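Local coordinates for protein cytochrome c (PDB 6RTE) that oxidises dihydro-heme d1 in heme d1 biosynthesis, pairing a cytochrome c domain that carries heme c with an eight-bladed beta-propeller, at residues Ala53-Gly58 against Ala106-Ala111; Gly231-Val236 against Leu295-Gly300; Thr275-His280 against Pro321-Leu326. One frame throughout, in Å; residues are numbered along the deposited sequence.

In the fold
Contact 1 comes first along the chain. It closes a loop of 47 residues within the N-terminal cytochrome c domain, tying the loop after helix 48-51 to the end of helix 98-109. The chain then enters the eight-bladed propeller, where contacts 2 and 3 lie. Contact 2 joins the blade that contains strand 233-238 to the next blade, at the end of strand 291-296. Contact 3 joins the blade of strand 270-276, at the end of that strand, to the following blade, just before strand 325-330. The segments of contacts 2 and 3 alternate along the chain, so the two cross. They also touch, with Tyr297 N 2.9 Å from His280 O. Contact 1 stands apart, its centre about 34 Å from that of contact 2.

Contact 1. Residues Ala53-Gly58 against Ala106-Ala111; sequences AGRLGG and AYLYQA
Arg55 of the loop 53-58 meets the last turn of helix 98-109 and the residues that follow it. The backbones stay apart, with Arg55 CA 8.1 Å from Leu108 CA at their nearest. The side chain of Arg55 spans the gap. It bends at chi3 (-93°) and brings the guanidinium to the carbonyl end of the helix. Arg55 NH2 donates to Gln110 O at 3.2 Å, nearly in line with the C=O bond and tilted slightly from the guanidinium plane. Arg55 NH1 hydrogen-bonds to Leu63 O, outside the two segments. Tyr107 O sits over one guanidinium face. A cation at the C-terminal end of a helix would be expected to suit the helix dipole. The helix belongs to the cytochrome c domain, and the side chain of Leu108 comes within about 4 Å of the heme c. Tyr107 adds a cation-pi contact: Arg55 CZ lies over the ring face, 4.7 Å from the centroid of the Tyr107 ring, with the guanidinium and ring planes 43° apart. Arg55 CD touches Leu108 CD2 and Tyr107 CE2, both at 3.8 Å.

Contact 2. Residues Gly231-Val236 against Leu295-Gly300; sequences GRWVLV and LPYANG
Trp233 and Tyr297 meet through torsions of opposite sense. In Trp233 chi1 is -45°, which sets CG anti to the carbonyl carbon and turns the indole to Tyr297 and Gly300. In Tyr297 chi1 is 51°, with CG between the backbone N and the carbonyl carbon. This sends the ring toward Asp229 and leaves CB facing the indole. The two side chains run alongside in opposing senses. Trp233 CD1 touches Tyr297 CB at 3.9 Å, and the ring planes are oblique, 58° apart. At the other end of the indole, Trp233 CZ2 packs on Gly300 C at 4.1 Å. Gly300 closes a type I turn that begins at Tyr297, held by Gly300 N to Tyr297 O at 3.1 Å.

One water joins the segments by hydrogen bonds. It accepts from Trp233 NE1 at 2.8 Å and donates to Tyr297 O at 2.6 Å. The indole N-H and the turn carbonyl are thereby both satisfied. Arg232 CB is above one face of the indole, toward its rim, and Trp233 CZ2 lies over a face of the Arg232 guanidinium. Arg232 NH1 also reaches Gly300 CA, at 4.2 Å.

The contact packs two neighbouring propeller blades together. Tyr297 OH bonds to Asp229, in the turn before strand 233-238. Phe282 of strand 281-286 touches both Trp233 and Tyr297, while Leu246 of strand 243-248 packs on Trp233 from its own blade.

Contact 3. Residues Thr275-His280 against Pro321-Leu326; sequences TAPPRH and PDYRYL
Tyr323 packs against the Ala276-Pro277-Pro278 run, where two adjacent blades of the beta-propeller meet. Ala276 ends strand 270-276, and the prolines begin a short 3-10 segment, 277-279. Tyr323 precedes strand 325-330 of the next blade.

The main interactions are CH-pi. Pro277 CD lies over the face of the Tyr323 ring, 4.0 Å from its centroid. Pro278 CD is over the ring as well, 3.9 Å from the Tyr323 ring centroid. Pro277 sits toward the hydroxyl end, near CZ, and Pro278 toward CD1. With chi1 at -71°, Tyr323 CG is anti to the carbonyl carbon, and the ring is directed at the prolines.

Apolar packing adds Ala276, whose CB meets Tyr323 CD2 at 3.7 Å. Arg279 bends at chi3 (66°), and its CD rests 3.6 Å from Tyr323 O.

Within the second segment, Asp322 OD1 accepts from Arg324 N at 2.9 Å, an Asx turn that shapes the chain around Tyr323.

The polar link runs through the guanidinium of Arg279. NE and NH1 form salt bridges to Glu294 and Asp342, which fix the group. A water accepts from Arg279 NH2 at 2.9 Å, in the guanidinium plane, and donates weakly to Tyr323 O at 3.1 Å.

Contact 1. Residues Ala53-Gly58 against Ala106-Ala111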
ATOM      1  N   ALA A  53      17.059   5.795 -20.075  1.00 51.74           N
ATOM      2  CA  ALA A  53      16.784   5.203 -21.374  1.00 52.61           C
ATOM      3  C   ALA A  53      15.519   4.360 -21.297  1.00 49.33           C
ATOM      4  O   ALA A  53      15.312   3.607 -20.337  1.00 50.95           O
ATOM      5  CB  ALA A  53      17.969   4.349 -21.824  1.00 56.18           C
ATOM      6  N   GLY A  54      14.670   4.494 -22.310  1.00 48.13           N
ATOM      7  CA  GLY A  54      13.416   3.777 -22.346  1.00 47.06           C
ATOM      8  C   GLY A  54      12.351   4.288 -21.396  1.00 48.39           C
ATOM      9  O   GLY A  54      11.297   3.659 -21.280  1.00 56.49           O
ATOM     10  N   ARG A  55      12.593   5.409 -20.724  1.00 43.88           N
ATOM     11  CA  ARG A  55      11.696   5.956 -19.713  1.00 40.39           C
ATOM     12  C   ARG A  55      11.632   5.078 -18.468  1.00 39.97           C
ATOM     13  O   ARG A  55      10.679   5.177 -17.689  1.00 38.62           O
ATOM     14  CB  ARG A  55      10.281   6.162 -20.261  1.00 38.76           C
ATOM     15  CG  ARG A  55      10.203   7.061 -21.504  1.00 40.83           C
ATOM     16  CD  ARG A  55       8.752   7.289 -21.884  1.00 42.65           C
ATOM     17  NE  ARG A  55       8.290   6.317 -22.869  1.00 46.62           N
ATOM     18  CZ  ARG A  55       7.022   5.929 -23.020  1.00 47.19           C
ATOM     19  NH1 ARG A  55       6.079   6.403 -22.232  1.00 43.02           N
ATOM     20  NH2 ARG A  55       6.703   5.054 -23.965  1.00 50.75           N
ATOM     21  N   LEU A  56      12.639   4.228 -18.260  1.00 40.78           N
ATOM     22  CA  LEU A  56      12.626   3.297 -17.138  1.00 40.52           C
ATOM     23  C   LEU A  56      12.925   3.967 -15.808  1.00 38.97           C
ATOM     24  O   LEU A  56      12.603   3.393 -14.763  1.00 41.45           O
ATOM     25  CB  LEU A  56      13.633   2.172 -17.374  1.00 43.26           C
ATOM     26  CG  LEU A  56      13.330   1.230 -18.532  1.00 46.33           C
ATOM     27  CD1 LEU A  56      14.263   0.035 -18.480  1.00 52.03           C
ATOM     28  CD2 LEU A  56      11.882   0.781 -18.515  1.00 44.78           C
ATOM     29  N   GLY A  57      13.525   5.147 -15.819  1.00 38.37           N
ATOM     30  CA  GLY A  57      13.840   5.887 -14.617  1.00 38.98           C
ATOM     31  C   GLY A  57      15.338   6.008 -14.400  1.00 44.50           C
ATOM     32  O   GLY A  57      16.152   5.363 -15.060  1.00 45.48           O
ATOM     33  N   GLY A  58      15.682   6.883 -13.457  1.00 47.82           N
ATOM     34  CA  GLY A  58      17.052   7.087 -13.017  1.00 52.76           C
ATOM     35  C   GLY A  58      17.106   8.069 -11.862  1.00 54.51           C
ATOM     36  O   GLY A  58      16.562   7.797 -10.788  1.00 55.15           O
ATOM     37  N   ALA A 106       2.305  13.276 -25.383  1.00 36.46           N
ATOM     38  CA  ALA A 106       1.808  12.179 -26.207  1.00 37.07           C
ATOM     39  C   ALA A 106       2.751  10.982 -26.146  1.00 35.19           C
ATOM     40  O   ALA A 106       2.304   9.842 -25.992  1.00 33.83           O
ATOM     41  CB  ALA A 106       1.617  12.648 -27.651  1.00 39.64           C
ATOM     42  N   TYR A 107       4.059  11.234 -26.242  1.00 34.74           N
ATOM     43  CA  TYR A 107       5.055  10.165 -26.187  1.00 34.75           C
ATOM     44  C   TYR A 107       5.048   9.444 -24.841  1.00 33.35           C
ATOM     45  O   TYR A 107       5.198   8.215 -24.787  1.00 33.18           O
ATOM     46  CB  TYR A 107       6.439  10.757 -26.476  1.00 34.89           C
ATOM     47  CG  TYR A 107       7.598   9.795 -26.354  1.00 37.67           C
ATOM     48  CD1 TYR A 107       7.806   8.802 -27.303  1.00 41.23           C
ATOM     49  CD2 TYR A 107       8.505   9.898 -25.303  1.00 40.13           C
ATOM     50  CE1 TYR A 107       8.880   7.924 -27.196  1.00 45.57           C
ATOM     51  CE2 TYR A 107       9.573   9.029 -25.186  1.00 44.76           C
ATOM     52  CZ  TYR A 107       9.757   8.043 -26.135  1.00 48.54           C
ATOM     53  OH  TYR A 107      10.821   7.179 -26.022  1.00 53.64           O
ATOM     54  N   LEU A 108       4.896  10.185 -23.738  1.00 34.30           N
ATOM     55  CA  LEU A 108       4.962   9.559 -22.423  1.00 31.34           C
ATOM     56  C   LEU A 108       3.787   8.611 -22.205  1.00 28.93           C
ATOM     57  O   LEU A 108       3.937   7.567 -21.571  1.00 26.55           O
ATOM     58  CB  LEU A 108       4.977  10.613 -21.312  1.00 34.05           C
ATOM     59  CG  LEU A 108       6.197  11.536 -21.186  1.00 33.80           C
ATOM     60  CD1 LEU A 108       6.123  12.273 -19.858  1.00 32.28           C
ATOM     61  CD2 LEU A 108       7.486  10.772 -21.300  1.00 34.18           C
ATOM     62  N   TYR A 109       2.605   8.972 -22.708  1.00 28.51           N
ATOM     63  CA  TYR A 109       1.417   8.159 -22.490  1.00 30.14           C
ATOM     64  C   TYR A 109       1.196   7.118 -23.578  1.00 33.70           C
ATOM     65  O   TYR A 109       0.336   6.249 -23.413  1.00 33.22           O
ATOM     66  CB  TYR A 109       0.197   9.070 -22.338  1.00 30.84           C
ATOM     67  CG  TYR A 109       0.219   9.800 -21.006  1.00 29.82           C
ATOM     68  CD1 TYR A 109       0.950  10.972 -20.848  1.00 30.45           C
ATOM     69  CD2 TYR A 109      -0.447   9.289 -19.898  1.00 29.14           C
ATOM     70  CE1 TYR A 109       1.000  11.628 -19.629  1.00 29.97           C
ATOM     71  CE2 TYR A 109      -0.399   9.942 -18.671  1.00 28.95           C
ATOM     72  CZ  TYR A 109       0.331  11.112 -18.545  1.00 29.60           C
ATOM     73  OH  TYR A 109       0.374  11.781 -17.335  1.00 29.81           O
ATOM     74  N   GLN A 110       1.972   7.152 -24.651  1.00 36.27           N
ATOM     75  CA  GLN A 110       1.834   6.173 -25.722  1.00 38.21           C
ATOM     76  C   GLN A 110       2.513   4.871 -25.319  1.00 35.65           C
ATOM     77  O   GLN A 110       3.631   4.881 -24.802  1.00 33.64           O
ATOM     78  CB  GLN A 110       2.442   6.721 -27.014  1.00 42.47           C
ATOM     79  CG  GLN A 110       2.560   5.712 -28.151  1.00 48.64           C
ATOM     80  CD  GLN A 110       1.215   5.190 -28.624  1.00 55.57           C
ATOM     81  OE1 GLN A 110       0.303   5.962 -28.924  1.00 60.95           O
ATOM     82  NE2 GLN A 110       1.089   3.869 -28.699  1.00 55.54           N
ATOM     83  N   ALA A 111       1.833   3.751 -25.545  1.00 35.94           N
ATOM     84  CA  ALA A 111       2.446   2.458 -25.276  1.00 34.77           C
ATOM     85  C   ALA A 111       3.646   2.255 -26.199  1.00 30.71           C
ATOM     86  O   ALA A 111       3.586   2.619 -27.385  1.00 28.27           O
ATOM     87  CB  ALA A 111       1.435   1.328 -25.484  1.00 39.68           C
TER

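Contact 2. Residues Gly231-Val236 against Leu295-Gly300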
ATOM      1  N   GLY A 231       9.226 -15.153   8.255  1.00 23.46           N
ATOM      2  CA  GLY A 231      10.267 -14.176   8.031  1.00 22.54           C
ATOM      3  C   GLY A 231      11.250 -14.493   6.927  1.00 21.44           C
ATOM      4  O   GLY A 231      12.194 -13.729   6.735  1.00 21.46           O
ATOM      5  N   ARG A 232      11.062 -15.585   6.185  1.00 20.85           N
ATOM      6  CA  ARG A 232      12.073 -15.996   5.220  1.00 21.59           C
ATOM      7  C   ARG A 232      11.950 -15.310   3.857  1.00 20.42           C
ATOM      8  O   ARG A 232      12.975 -15.096   3.197  1.00 20.47           O
ATOM      9  CB  ARG A 232      12.008 -17.512   4.997  1.00 22.19           C
ATOM     10  CG  ARG A 232      12.377 -18.356   6.218  1.00 22.92           C
ATOM     11  CD  ARG A 232      12.222 -19.836   5.946  1.00 23.19           C
ATOM     12  NE  ARG A 232      13.221 -20.358   5.002  1.00 23.07           N
ATOM     13  CZ  ARG A 232      13.165 -21.560   4.446  1.00 23.35           C
ATOM     14  NH1 ARG A 232      12.154 -22.371   4.714  1.00 24.80           N
ATOM     15  NH2 ARG A 232      14.120 -21.964   3.621  1.00 22.24           N
ATOM     16  N   TRP A 233      10.736 -14.960   3.430  1.00 19.18           N
ATOM     17  CA  TRP A 233      10.468 -14.614   2.041  1.00 18.68           C
ATOM     18  C   TRP A 233       9.762 -13.276   1.908  1.00 19.80           C
ATOM     19  O   TRP A 233       8.870 -12.951   2.691  1.00 19.72           O
ATOM     20  CB  TRP A 233       9.589 -15.688   1.364  1.00 18.25           C
ATOM     21  CG  TRP A 233      10.014 -17.106   1.644  1.00 18.66           C
ATOM     22  CD1 TRP A 233       9.331 -18.039   2.363  1.00 18.82           C
ATOM     23  CD2 TRP A 233      11.219 -17.729   1.215  1.00 18.80           C
ATOM     24  NE1 TRP A 233      10.041 -19.213   2.404  1.00 19.20           N
ATOM     25  CE2 TRP A 233      11.205 -19.045   1.707  1.00 19.58           C
ATOM     26  CE3 TRP A 233      12.312 -17.303   0.459  1.00 20.34           C
ATOM     27  CZ2 TRP A 233      12.247 -19.936   1.483  1.00 20.38           C
ATOM     28  CZ3 TRP A 233      13.341 -18.182   0.234  1.00 21.98           C
ATOM     29  CH2 TRP A 233      13.308 -19.484   0.744  1.00 22.52           C
ATOM     30  N   VAL A 234      10.156 -12.518   0.882  1.00 20.30           N
ATOM     31  CA  VAL A 234       9.401 -11.377   0.385  1.00 20.08           C
ATOM     32  C   VAL A 234       8.824 -11.751  -0.979  1.00 19.89           C
ATOM     33  O   VAL A 234       9.565 -12.178  -1.881  1.00 19.03           O
ATOM     34  CB  VAL A 234      10.281 -10.118   0.266  1.00 20.84           C
ATOM     35  CG1 VAL A 234       9.496  -8.967  -0.330  1.00 19.35           C
ATOM     36  CG2 VAL A 234      10.859  -9.736   1.625  1.00 22.27           C
ATOM     37  N   LEU A 235       7.524 -11.574  -1.139  1.00 20.18           N
ATOM     38  CA  LEU A 235       6.854 -11.790  -2.422  1.00 20.24           C
ATOM     39  C   LEU A 235       6.355 -10.443  -2.932  1.00 19.81           C
ATOM     40  O   LEU A 235       5.595  -9.757  -2.239  1.00 19.19           O
ATOM     41  CB  LEU A 235       5.703 -12.791  -2.298  1.00 21.42           C
ATOM     42  CG  LEU A 235       5.094 -13.205  -3.648  1.00 21.80           C
ATOM     43  CD1 LEU A 235       6.097 -14.018  -4.437  1.00 22.00           C
ATOM     44  CD2 LEU A 235       3.773 -13.971  -3.459  1.00 22.07           C
ATOM     45  N   VAL A 236       6.783 -10.072  -4.139  1.00 19.44           N
ATOM     46  CA  VAL A 236       6.463  -8.779  -4.737  1.00 19.33           C
ATOM     47  C   VAL A 236       5.470  -8.998  -5.873  1.00 19.98           C
ATOM     48  O   VAL A 236       5.713  -9.827  -6.763  1.00 18.65           O
ATOM     49  CB  VAL A 236       7.721  -8.066  -5.279  1.00 20.45           C
ATOM     50  CG1 VAL A 236       7.367  -6.681  -5.775  1.00 21.31           C
ATOM     51  CG2 VAL A 236       8.820  -8.001  -4.232  1.00 19.40           C
ATOM     52  N   LEU A 295       0.169 -19.663  -2.566  1.00 24.60           N
ATOM     53  CA  LEU A 295       1.529 -20.186  -2.664  1.00 22.78           C
ATOM     54  C   LEU A 295       2.009 -20.593  -1.273  1.00 21.78           C
ATOM     55  O   LEU A 295       2.496 -19.734  -0.509  1.00 19.24           O
ATOM     56  CB  LEU A 295       2.462 -19.145  -3.271  1.00 25.60           C
ATOM     57  CG  LEU A 295       2.240 -18.816  -4.755  1.00 30.82           C
ATOM     58  CD1 LEU A 295       1.177 -17.718  -4.927  1.00 33.34           C
ATOM     59  CD2 LEU A 295       3.528 -18.388  -5.403  1.00 32.84           C
ATOM     60  N   PRO A 296       1.895 -21.859  -0.891  1.00 24.63           N
ATOM     61  CA  PRO A 296       2.354 -22.266   0.440  1.00 24.98           C
ATOM     62  C   PRO A 296       3.869 -22.252   0.570  1.00 23.05           C
ATOM     63  O   PRO A 296       4.607 -22.582  -0.367  1.00 21.27           O
ATOM     64  CB  PRO A 296       1.805 -23.694   0.582  1.00 29.21           C
ATOM     65  CG  PRO A 296       1.681 -24.183  -0.804  1.00 30.94           C
ATOM     66  CD  PRO A 296       1.273 -22.983  -1.618  1.00 28.32           C
ATOM     67  N   TYR A 297       4.344 -21.893   1.773  1.00 21.93           N
ATOM     68  CA  TYR A 297       5.778 -21.852   2.033  1.00 20.81           C
ATOM     69  C   TYR A 297       6.202 -22.640   3.276  1.00 22.32           C
ATOM     70  O   TYR A 297       7.377 -22.581   3.639  1.00 23.29           O
ATOM     71  CB  TYR A 297       6.282 -20.403   2.156  1.00 19.28           C
ATOM     72  CG  TYR A 297       5.517 -19.534   3.120  1.00 20.48           C
ATOM     73  CD1 TYR A 297       5.684 -19.659   4.492  1.00 21.26           C
ATOM     74  CD2 TYR A 297       4.634 -18.574   2.653  1.00 21.28           C
ATOM     75  CE1 TYR A 297       4.967 -18.873   5.372  1.00 21.87           C
ATOM     76  CE2 TYR A 297       3.918 -17.778   3.523  1.00 21.69           C
ATOM     77  CZ  TYR A 297       4.088 -17.928   4.876  1.00 22.22           C
ATOM     78  OH  TYR A 297       3.364 -17.135   5.730  1.00 22.58           O
ATOM     79  N   ALA A 298       5.299 -23.391   3.912  1.00 22.26           N
ATOM     80  CA  ALA A 298       5.711 -24.209   5.058  1.00 24.15           C
ATOM     81  C   ALA A 298       6.835 -25.162   4.680  1.00 24.79           C
ATOM     82  O   ALA A 298       7.748 -25.409   5.474  1.00 27.12           O
ATOM     83  CB  ALA A 298       4.526 -25.007   5.617  1.00 25.14           C
ATOM     84  N   ASN A 299       6.797 -25.708   3.469  1.00 23.51           N
ATOM     85  CA  ASN A 299       7.792 -26.686   3.046  1.00 24.87           C
ATOM     86  C   ASN A 299       8.924 -26.080   2.230  1.00 25.50           C
ATOM     87  O   ASN A 299       9.763 -26.830   1.711  1.00 28.63           O
ATOM     88  CB  ASN A 299       7.116 -27.809   2.278  1.00 28.95           C
ATOM     89  CG  ASN A 299       6.331 -28.730   3.189  1.00 34.77           C
ATOM     90  OD1 ASN A 299       5.103 -28.701   3.218  1.00 40.85           O
ATOM     91  ND2 ASN A 299       7.037 -29.542   3.946  1.00 33.30           N
ATOM     92  N   GLY A 300       9.001 -24.760   2.141  1.00 23.99           N
ATOM     93  CA  GLY A 300      10.125 -24.126   1.482  1.00 25.60           C
ATOM     94  C   GLY A 300       9.696 -23.033   0.531  1.00 24.79           C
ATOM     95  O   GLY A 300       8.535 -22.597   0.512  1.00 24.31           O
TER
HETATM   96  O   HOH W   1       9.347 -21.034   4.439  1.00 20.27           O

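Contact 3. Residues Thr275-His280 against Pro321-Leu326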
ATOM      1  N   THR A 275      -0.225 -12.124   2.870  1.00 22.46           N
ATOM      2  CA  THR A 275       0.209 -13.242   3.700  1.00 22.74           C
ATOM      3  C   THR A 275      -0.969 -13.758   4.506  1.00 23.24           C
ATOM      4  O   THR A 275      -1.764 -12.973   5.030  1.00 24.86           O
ATOM      5  CB  THR A 275       1.340 -12.816   4.634  1.00 23.05           C
ATOM      6  OG1 THR A 275       2.426 -12.310   3.846  1.00 24.62           O
ATOM      7  CG2 THR A 275       1.837 -14.015   5.530  1.00 21.26           C
ATOM      8  N   ALA A 276      -1.084 -15.083   4.596  1.00 21.65           N
ATOM      9  CA  ALA A 276      -2.113 -15.758   5.387  1.00 23.29           C
ATOM     10  C   ALA A 276      -1.402 -16.592   6.448  1.00 23.45           C
ATOM     11  O   ALA A 276      -1.104 -17.776   6.219  1.00 23.53           O
ATOM     12  CB  ALA A 276      -3.008 -16.625   4.511  1.00 24.25           C
ATOM     13  N   PRO A 277      -1.125 -16.031   7.622  1.00 26.16           N
ATOM     14  CA  PRO A 277      -0.170 -16.666   8.548  1.00 26.76           C
ATOM     15  C   PRO A 277      -0.607 -18.050   8.994  1.00 27.84           C
ATOM     16  O   PRO A 277       0.228 -18.967   9.013  1.00 27.99           O
ATOM     17  CB  PRO A 277      -0.102 -15.678   9.722  1.00 28.68           C
ATOM     18  CG  PRO A 277      -0.378 -14.349   9.073  1.00 28.52           C
ATOM     19  CD  PRO A 277      -1.432 -14.646   8.031  1.00 27.44           C
ATOM     20  N   PRO A 278      -1.882 -18.270   9.345  1.00 28.99           N
ATOM     21  CA  PRO A 278      -2.267 -19.627   9.784  1.00 31.80           C
ATOM     22  C   PRO A 278      -2.122 -20.675   8.698  1.00 30.75           C
ATOM     23  O   PRO A 278      -1.949 -21.859   9.008  1.00 31.43           O
ATOM     24  CB  PRO A 278      -3.739 -19.476  10.204  1.00 34.61           C
ATOM     25  CG  PRO A 278      -3.965 -18.012  10.330  1.00 33.42           C
ATOM     26  CD  PRO A 278      -3.023 -17.335   9.411  1.00 29.57           C
ATOM     27  N   ARG A 279      -2.200 -20.278   7.434  1.00 28.93           N
ATOM     28  CA  ARG A 279      -2.012 -21.184   6.312  1.00 28.72           C
ATOM     29  C   ARG A 279      -0.557 -21.257   5.854  1.00 27.22           C
ATOM     30  O   ARG A 279      -0.248 -22.055   4.964  1.00 27.29           O
ATOM     31  CB  ARG A 279      -2.907 -20.747   5.143  1.00 29.74           C
ATOM     32  CG  ARG A 279      -4.379 -20.546   5.540  1.00 31.80           C
ATOM     33  CD  ARG A 279      -5.202 -20.037   4.371  1.00 33.44           C
ATOM     34  NE  ARG A 279      -5.288 -21.026   3.301  1.00 35.57           N
ATOM     35  CZ  ARG A 279      -6.209 -21.983   3.229  1.00 39.51           C
ATOM     36  NH1 ARG A 279      -6.196 -22.834   2.216  1.00 41.29           N
ATOM     37  NH2 ARG A 279      -7.144 -22.084   4.161  1.00 41.44           N
ATOM     38  N   HIS A 280       0.333 -20.462   6.453  1.00 24.88           N
ATOM     39  CA  HIS A 280       1.729 -20.365   6.029  1.00 24.08           C
ATOM     40  C   HIS A 280       1.838 -20.274   4.513  1.00 23.02           C
ATOM     41  O   HIS A 280       2.568 -21.025   3.866  1.00 22.65           O
ATOM     42  CB  HIS A 280       2.540 -21.534   6.562  1.00 23.94           C
ATOM     43  CG  HIS A 280       2.422 -21.700   8.037  1.00 25.36           C
ATOM     44  ND1 HIS A 280       2.765 -20.696   8.917  1.00 24.86           N
ATOM     45  CD2 HIS A 280       1.946 -22.718   8.786  1.00 26.23           C
ATOM     46  CE1 HIS A 280       2.528 -21.106  10.155  1.00 26.09           C
ATOM     47  NE2 HIS A 280       2.029 -22.327  10.099  1.00 26.80           N
ATOM     48  N   PRO A 321     -11.203 -13.573  10.124  1.00 44.75           N
ATOM     49  CA  PRO A 321     -10.192 -13.667  11.189  1.00 45.83           C
ATOM     50  C   PRO A 321      -9.439 -14.992  11.202  1.00 45.99           C
ATOM     51  O   PRO A 321      -8.246 -14.997  11.503  1.00 44.62           O
ATOM     52  CB  PRO A 321     -11.006 -13.456  12.476  1.00 49.22           C
ATOM     53  CG  PRO A 321     -12.446 -13.576  12.079  1.00 52.80           C
ATOM     54  CD  PRO A 321     -12.514 -13.146  10.644  1.00 50.97           C
ATOM     55  N   ASP A 322     -10.096 -16.103  10.871  1.00 48.39           N
ATOM     56  CA  ASP A 322      -9.450 -17.409  10.862  1.00 51.17           C
ATOM     57  C   ASP A 322      -8.809 -17.753   9.519  1.00 48.63           C
ATOM     58  O   ASP A 322      -8.296 -18.867   9.361  1.00 51.28           O
ATOM     59  CB  ASP A 322     -10.465 -18.495  11.233  1.00 56.43           C
ATOM     60  CG  ASP A 322     -11.513 -18.714  10.151  1.00 59.37           C
ATOM     61  OD1 ASP A 322     -11.607 -17.880   9.223  1.00 59.07           O
ATOM     62  OD2 ASP A 322     -12.239 -19.733  10.222  1.00 61.88           O
ATOM     63  N   TYR A 323      -8.841 -16.832   8.554  1.00 44.38           N
ATOM     64  CA  TYR A 323      -8.265 -17.010   7.222  1.00 40.61           C
ATOM     65  C   TYR A 323      -8.865 -18.191   6.461  1.00 44.12           C
ATOM     66  O   TYR A 323      -8.308 -18.620   5.444  1.00 43.58           O
ATOM     67  CB  TYR A 323      -6.738 -17.144   7.297  1.00 37.48           C
ATOM     68  CG  TYR A 323      -6.062 -15.846   7.641  1.00 36.14           C
ATOM     69  CD1 TYR A 323      -5.897 -15.460   8.966  1.00 38.43           C
ATOM     70  CD2 TYR A 323      -5.611 -14.991   6.653  1.00 35.20           C
ATOM     71  CE1 TYR A 323      -5.289 -14.269   9.293  1.00 39.54           C
ATOM     72  CE2 TYR A 323      -5.003 -13.788   6.970  1.00 37.71           C
ATOM     73  CZ  TYR A 323      -4.847 -13.437   8.298  1.00 41.31           C
ATOM     74  OH  TYR A 323      -4.240 -12.251   8.645  1.00 46.01           O
ATOM     75  N   ARG A 324     -10.010 -18.712   6.903  1.00 46.69           N
ATOM     76  CA  ARG A 324     -10.684 -19.742   6.123  1.00 51.42           C
ATOM     77  C   ARG A 324     -11.440 -19.152   4.940  1.00 45.99           C
ATOM     78  O   ARG A 324     -11.588 -19.820   3.911  1.00 48.09           O
ATOM     79  CB  ARG A 324     -11.649 -20.548   7.000  1.00 60.37           C
ATOM     80  CG  ARG A 324     -11.001 -21.761   7.656  1.00 66.35           C
ATOM     81  CD  ARG A 324     -12.028 -22.678   8.326  1.00 73.38           C
ATOM     82  NE  ARG A 324     -12.961 -23.277   7.366  1.00 77.80           N
ATOM     83  CZ  ARG A 324     -14.267 -23.021   7.303  1.00 81.10           C
ATOM     84  NH1 ARG A 324     -14.841 -22.174   8.152  1.00 82.89           N
ATOM     85  NH2 ARG A 324     -15.012 -23.629   6.387  1.00 82.34           N
ATOM     86  N   TYR A 325     -11.904 -17.917   5.055  1.00 41.99           N
ATOM     87  CA  TYR A 325     -12.680 -17.291   4.001  1.00 41.64           C
ATOM     88  C   TYR A 325     -11.974 -16.050   3.480  1.00 40.84           C
ATOM     89  O   TYR A 325     -11.292 -15.333   4.219  1.00 37.55           O
ATOM     90  CB  TYR A 325     -14.086 -16.923   4.480  1.00 44.86           C
ATOM     91  CG  TYR A 325     -14.867 -18.133   4.910  1.00 48.64           C
ATOM     92  CD1 TYR A 325     -15.481 -18.954   3.973  1.00 50.90           C
ATOM     93  CD2 TYR A 325     -14.970 -18.473   6.252  1.00 50.57           C
ATOM     94  CE1 TYR A 325     -16.183 -20.069   4.362  1.00 55.00           C
ATOM     95  CE2 TYR A 325     -15.672 -19.586   6.650  1.00 54.32           C
ATOM     96  CZ  TYR A 325     -16.276 -20.383   5.704  1.00 56.82           C
ATOM     97  OH  TYR A 325     -16.976 -21.498   6.102  1.00 60.74           O
ATOM     98  N   LEU A 326     -12.157 -15.824   2.189  1.00 42.71           N
ATOM     99  CA  LEU A 326     -11.625 -14.671   1.484  1.00 44.83           C
ATOM    100  C   LEU A 326     -12.800 -13.869   0.960  1.00 48.43           C
ATOM    101  O   LEU A 326     -13.697 -14.423   0.318  1.00 52.43           O
ATOM    102  CB  LEU A 326     -10.698 -15.143   0.363  1.00 45.81           C
ATOM    103  CG  LEU A 326     -10.126 -14.174  -0.660  1.00 47.05           C
ATOM    104  CD1 LEU A 326      -8.885 -14.814  -1.264  1.00 45.16           C
ATOM    105  CD2 LEU A 326     -11.145 -13.862  -1.741  1.00 51.69           C
TER
HETATM  106  O   HOH W   2      -7.557 -21.280   6.897  1.00 43.02           O